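PDB 4FAJ: PrgZ from Enterococcus faecalis, which acts as a membrane-anchored extracellular receptor that binds the sex pheromone peptide cCF10 and probably takes part in peptide uptake. Local coordinates for residues Leu315-Phe321 against Gly365-Met371; Gln470-Ala474 against His549-Ala553. All blocks are in the same frame, centred on the assembly; numbering follows the deposited sequence.

Contact 1: residues Leu315-Phe321 against Gly365-Met371. With ZN (zinc ion), chain H.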
loop_
_atom_site.group_PDB
_atom_site.type_symbol
_atom_site.label_atom_id
_atom_site.label_comp_id
_atom_site.label_asym_id
_atom_site.label_seq_id
_atom_site.Cartn_x
_atom_site.Cartn_y
_atom_site.Cartn_z
ATOM N N LEU A 315 -5.791 6.501 -12.738
ATOM C CA LEU A 315 -5.885 7.097 -11.403
ATOM C C LEU A 315 -5.947 6.000 -10.358
ATOM O O LEU A 315 -6.717 5.052 -10.503
ATOM C CB LEU A 315 -7.130 7.990 -11.285
ATOM C CG LEU A 315 -7.275 8.798 -9.993
ATOM C CD1 LEU A 315 -6.162 9.842 -9.898
ATOM C CD2 LEU A 315 -8.655 9.469 -9.925
ATOM N N MET A 316 -5.123 6.125 -9.320
ATOM C CA MET A 316 -5.015 5.112 -8.270
ATOM C C MET A 316 -5.686 5.574 -6.972
ATOM O O MET A 316 -5.784 6.769 -6.719
ATOM C CB MET A 316 -3.557 4.834 -7.973
ATOM C CG MET A 316 -2.737 4.344 -9.150
ATOM S SD MET A 316 -3.066 2.607 -9.516
ATOM C CE MET A 316 -3.946 2.764 -11.055
ATOM N N ALA A 317 -6.114 4.610 -6.146
ATOM C CA ALA A 317 -6.673 4.890 -4.807
ATOM C C ALA A 317 -5.525 5.056 -3.811
ATOM O O ALA A 317 -5.351 4.263 -2.876
ATOM C CB ALA A 317 -7.632 3.761 -4.370
ATOM N N ASN A 318 -4.750 6.119 -4.014
ATOM C CA ASN A 318 -3.429 6.251 -3.410
ATOM C C ASN A 318 -3.202 7.733 -3.102
ATOM O O ASN A 318 -3.168 8.549 -4.008
ATOM C CB ASN A 318 -2.423 5.665 -4.418
ATOM C CG ASN A 318 -0.945 5.760 -4.005
ATOM O OD1 ASN A 318 -0.074 5.488 -4.850
ATOM N ND2 ASN A 318 -0.646 6.093 -2.740
ATOM N N THR A 319 -3.099 8.069 -1.815
ATOM C CA THR A 319 -2.836 9.433 -1.383
ATOM C C THR A 319 -1.379 9.528 -0.902
ATOM O O THR A 319 -0.937 8.703 -0.097
ATOM C CB THR A 319 -3.777 9.837 -0.232
ATOM O OG1 THR A 319 -5.145 9.785 -0.684
ATOM C CG2 THR A 319 -3.451 11.263 0.279
ATOM N N MET A 320 -0.647 10.520 -1.397
ATOM C CA MET A 320 0.678 10.845 -0.843
ATOM C C MET A 320 0.518 11.930 0.239
ATOM O O MET A 320 -0.176 12.935 0.032
ATOM C CB MET A 320 1.644 11.316 -1.938
ATOM C CG MET A 320 2.087 10.238 -2.906
ATOM S SD MET A 320 2.983 8.854 -2.148
ATOM C CE MET A 320 4.358 9.694 -1.351
ATOM N N PHE A 321 1.153 11.695 1.393
ATOM C CA PHE A 321 1.051 12.567 2.568
ATOM C C PHE A 321 2.392 13.206 2.917
ATOM O O PHE A 321 3.445 12.711 2.508
ATOM C CB PHE A 321 0.659 11.763 3.812
ATOM C CG PHE A 321 -0.620 10.994 3.698
ATOM C CD1 PHE A 321 -1.846 11.634 3.807
ATOM C CD2 PHE A 321 -0.601 9.610 3.585
ATOM C CE1 PHE A 321 -3.032 10.917 3.746
ATOM C CE2 PHE A 321 -1.794 8.880 3.520
ATOM C CZ PHE A 321 -3.003 9.533 3.591
ATOM N N GLY A 365 -8.912 15.401 0.606
ATOM C CA GLY A 365 -8.983 14.904 1.975
ATOM C C GLY A 365 -7.976 13.779 2.119
ATOM O O GLY A 365 -7.135 13.565 1.230
ATOM N N VAL A 366 -8.050 13.050 3.226
ATOM C CA VAL A 366 -7.187 11.882 3.430
ATOM C C VAL A 366 -7.550 10.786 2.417
ATOM O O VAL A 366 -6.665 10.162 1.824
ATOM C CB VAL A 366 -7.323 11.359 4.877
ATOM C CG1 VAL A 366 -6.672 10.012 5.068
ATOM C CG2 VAL A 366 -6.759 12.404 5.880
ATOM N N VAL A 367 -8.848 10.562 2.236
ATOM C CA VAL A 367 -9.348 9.482 1.386
ATOM C C VAL A 367 -9.380 9.970 -0.055
ATOM O O VAL A 367 -9.825 11.092 -0.308
ATOM C CB VAL A 367 -10.764 9.022 1.805
ATOM C CG1 VAL A 367 -11.287 7.957 0.858
ATOM C CG2 VAL A 367 -10.749 8.490 3.232
ATOM N N PRO A 368 -8.862 9.154 -0.995
ATOM C CA PRO A 368 -8.876 9.534 -2.406
ATOM C C PRO A 368 -10.238 9.404 -3.095
ATOM O O PRO A 368 -11.110 8.708 -2.613
ATOM C CB PRO A 368 -7.883 8.566 -3.040
ATOM C CG PRO A 368 -7.882 7.359 -2.154
ATOM C CD PRO A 368 -8.162 7.865 -0.773
ATOM N N LYS A 369 -10.385 10.084 -4.233
ATOM C CA LYS A 369 -11.611 10.022 -5.032
ATOM C C LYS A 369 -11.668 8.740 -5.857
ATOM O O LYS A 369 -10.631 8.104 -6.119
ATOM C CB LYS A 369 -11.696 11.235 -5.969
ATOM C CG LYS A 369 -11.875 12.543 -5.246
ATOM C CD LYS A 369 -11.467 13.759 -6.087
ATOM C CE LYS A 369 -12.626 14.486 -6.691
ATOM N NZ LYS A 369 -12.163 15.845 -7.172
ATOM N N GLU A 370 -12.889 8.385 -6.260
ATOM C CA GLU A 370 -13.178 7.259 -7.164
ATOM C C GLU A 370 -12.854 5.892 -6.567
ATOM O O GLU A 370 -12.673 4.932 -7.300
ATOM C CB GLU A 370 -12.443 7.382 -8.517
ATOM C CG GLU A 370 -12.385 8.762 -9.125
ATOM C CD GLU A 370 -13.734 9.384 -9.324
ATOM O OE1 GLU A 370 -14.731 8.641 -9.523
ATOM O OE2 GLU A 370 -13.795 10.636 -9.299
ATOM N N MET A 371 -12.769 5.805 -5.247
ATOM C CA MET A 371 -12.411 4.564 -4.582
ATOM C C MET A 371 -13.653 3.926 -3.986
ATOM O O MET A 371 -13.968 2.773 -4.284
ATOM C CB MET A 371 -11.383 4.838 -3.478
ATOM C CG MET A 371 -10.943 3.634 -2.658
ATOM S SD MET A 371 -10.119 4.151 -1.129
ATOM C CE MET A 371 -11.516 4.432 -0.036
HETATM ZN ZN ZN H . -15.905 11.062 -9.471
#
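Strand 311-324 borders the pheromone site, and loop 365-371 packs against the side of it turned from the peptide. The CA-to-CB directions are the evidence: that of Asn318, whose ND2 hydrogen-bonds a polar side chain of the bound peptide, points away from the loop, whereas that of Thr319 points toward it. Thr319 supplies the one hydrogen bond across the pair, OG1 donating to Val366 O at 3.0 Å, and so ties a loop with no regular secondary structure to the strand. Beside it, Pro368 CD lies 3.6 Å from Thr319 OG1, and Pro368 CG reaches Ala317 C at 3.7 Å. Ala317, with phi/psi of -83/66°, centres an inverse gamma turn closed by a weak bond from Asn318 N to Met316 O (3.0 Å). The strand turns a corner here, and Ala317 CB meets Met371 CG at 3.7 Å. At one end Val366 CG1 touches the edge of the Phe321 ring, at CE1, 4.0 Å away. At the other, Leu315 CD2 lies 3.9 Å from CG of the exposed Glu370, whose OE2 binds a zinc ion at 2.2 Å. Phe479 of helix 477-480 also packs on Thr319, Phe321, Pro368 and Met371. The strand belongs to the mixed sheet beside the peptide, in the periplasmic-binding-protein (type 2, OppA-like) fold expected of family 5 solute-binding proteins.

Contact 2: residues Gln470-Ala474 against His549-Ala553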
loop_
_atom_site.group_PDB
_atom_site.type_symbol
_atom_site.label_atom_id
_atom_site.label_comp_id
_atom_site.label_asym_id
_atom_site.label_seq_id
_atom_site.Cartn_x
_atom_site.Cartn_y
_atom_site.Cartn_z
ATOM N N GLN A 470 -1.722 3.270 -0.476
ATOM C CA GLN A 470 -2.711 2.832 -1.458
ATOM C C GLN A 470 -3.702 1.901 -0.771
ATOM O O GLN A 470 -3.290 0.965 -0.087
ATOM C CB GLN A 470 -2.084 2.108 -2.645
ATOM C CG GLN A 470 -3.141 1.388 -3.514
ATOM C CD GLN A 470 -2.820 1.358 -4.976
ATOM O OE1 GLN A 470 -2.444 2.377 -5.553
ATOM N NE2 GLN A 470 -3.019 0.187 -5.616
ATOM N N ALA A 471 -4.995 2.149 -0.977
ATOM C CA ALA A 471 -6.032 1.328 -0.371
ATOM C C ALA A 471 -5.777 -0.129 -0.713
ATOM O O ALA A 471 -5.396 -0.435 -1.837
ATOM C CB ALA A 471 -7.405 1.721 -0.876
ATOM N N ASP A 472 -5.980 -1.002 0.265
ATOM C CA ASP A 472 -5.893 -2.445 0.061
ATOM C C ASP A 472 -7.251 -2.987 -0.386
ATOM O O ASP A 472 -7.316 -4.015 -1.050
ATOM C CB ASP A 472 -5.455 -3.150 1.355
ATOM C CG ASP A 472 -4.032 -2.832 1.759
ATOM O OD1 ASP A 472 -3.145 -2.715 0.874
ATOM O OD2 ASP A 472 -3.797 -2.693 2.983
ATOM N N TYR A 473 -8.329 -2.301 -0.000
ATOM C CA TYR A 473 -9.702 -2.652 -0.411
ATOM C C TYR A 473 -10.576 -1.380 -0.497
ATOM O O TYR A 473 -10.210 -0.342 0.060
ATOM C CB TYR A 473 -10.319 -3.692 0.544
ATOM C CG TYR A 473 -10.217 -3.345 2.021
ATOM C CD1 TYR A 473 -9.031 -3.545 2.729
ATOM C CD2 TYR A 473 -11.306 -2.812 2.703
ATOM C CE1 TYR A 473 -8.935 -3.208 4.071
ATOM C CE2 TYR A 473 -11.226 -2.496 4.058
ATOM C CZ TYR A 473 -10.052 -2.690 4.733
ATOM O OH TYR A 473 -9.980 -2.343 6.073
ATOM N N ALA A 474 -11.710 -1.455 -1.200
ATOM C CA ALA A 474 -12.520 -0.256 -1.525
ATOM C C ALA A 474 -13.443 0.202 -0.395
ATOM O O ALA A 474 -14.664 0.202 -0.543
ATOM C CB ALA A 474 -13.349 -0.487 -2.809
ATOM N N HIS A 549 -4.806 -2.760 -11.158
ATOM C CA HIS A 549 -5.782 -2.496 -10.104
ATOM C C HIS A 549 -5.518 -1.133 -9.456
ATOM O O HIS A 549 -4.367 -0.817 -9.126
ATOM C CB HIS A 549 -5.710 -3.585 -9.027
ATOM C CG HIS A 549 -5.997 -4.967 -9.531
ATOM N ND1 HIS A 549 -7.264 -5.382 -9.880
ATOM C CD2 HIS A 549 -5.189 -6.039 -9.705
ATOM C CE1 HIS A 549 -7.220 -6.642 -10.278
ATOM N NE2 HIS A 549 -5.975 -7.069 -10.174
ATOM N N SER A 550 -6.570 -0.337 -9.257
ATOM C CA SER A 550 -6.448 0.937 -8.520
ATOM C C SER A 550 -6.403 0.740 -6.984
ATOM O O SER A 550 -6.075 1.676 -6.237
ATOM C CB SER A 550 -7.584 1.874 -8.895
ATOM O OG SER A 550 -8.832 1.261 -8.633
ATOM N N ILE A 551 -6.745 -0.464 -6.530
ATOM C CA ILE A 551 -6.604 -0.872 -5.128
ATOM C C ILE A 551 -5.810 -2.189 -5.025
ATOM O O ILE A 551 -5.800 -2.994 -5.961
ATOM C CB ILE A 551 -7.978 -1.069 -4.414
ATOM C CG1 ILE A 551 -8.755 -2.252 -5.001
ATOM C CG2 ILE A 551 -8.827 0.186 -4.479
ATOM C CD1 ILE A 551 -10.083 -2.531 -4.279
ATOM N N GLY A 552 -5.165 -2.404 -3.888
ATOM C CA GLY A 552 -4.413 -3.631 -3.633
ATOM C C GLY A 552 -3.161 -3.724 -4.484
ATOM O O GLY A 552 -2.602 -2.706 -4.906
ATOM N N ALA A 553 -2.721 -4.952 -4.744
ATOM C CA ALA A 553 -1.522 -5.181 -5.547
ATOM C C ALA A 553 -1.798 -4.674 -6.965
ATOM O O ALA A 553 -2.769 -5.078 -7.575
ATOM C CB ALA A 553 -1.171 -6.658 -5.555
#
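Ile551, Gln470 and Gly552 bury the most surface here, 76, 59 and 50 Å² respectively. Ile551 fills the space along the backbone of the opposing loop: its CD1 approaches Ala474 N at 3.6 Å and Tyr473 CA at 3.9 Å, while its CG2 meets Ala471 CB at 4.2 Å. Its CA also makes a CA-H...O contact with Ala471 O (3.5 Å). That same carbonyl accepts a nearly linear hydrogen bond from Gly552 N, 2.9 Å from Ala471 O with an angle of 175° at the hydrogen. At Gly552 the backbone has a positive phi of 70° and comes very close to the other loop, its CA lying 4.2 Å from Asp472 CA. Gln470 reaches across with its amide, NE2 donating a weak hydrogen bond to Gly552 O (3.0 Å, 134°). The pheromone lies alongside: Gln470 hydrogen-bonds it through its backbone, and Asp472 OD1 bonds the peptide backbone. Among its neighbours, the contact abuts strand 311-324 through Gln470, Ala471 and Ile551, helix 477-480 through Ala471 and Tyr473, and helix 81-90 through Gln470 and Ala553.

In the fold
Both contacts are largely buried, their centres about 10 Å apart; the centre of contact 1 lies about 11 Å from the centre of the chain, that of contact 2 about 7 Å. Ala317 joins them: its O lies 2.9 Å from Ala471 N and its N 2.9 Å from Ser550 O, both probable hydrogen bonds. Strand 311-324 is part of contact 1 and a neighbour of contact 2, and helix 477-480 packs on both. Contact 1 is mostly apolar, with one hydroxyl bond, and reaches a surface zinc ligand; contact 2 joins the end of strand 464-470 and its following loop to another loop by one near-linear backbone hydrogen bond, a weak glutamine one and isoleucine packing.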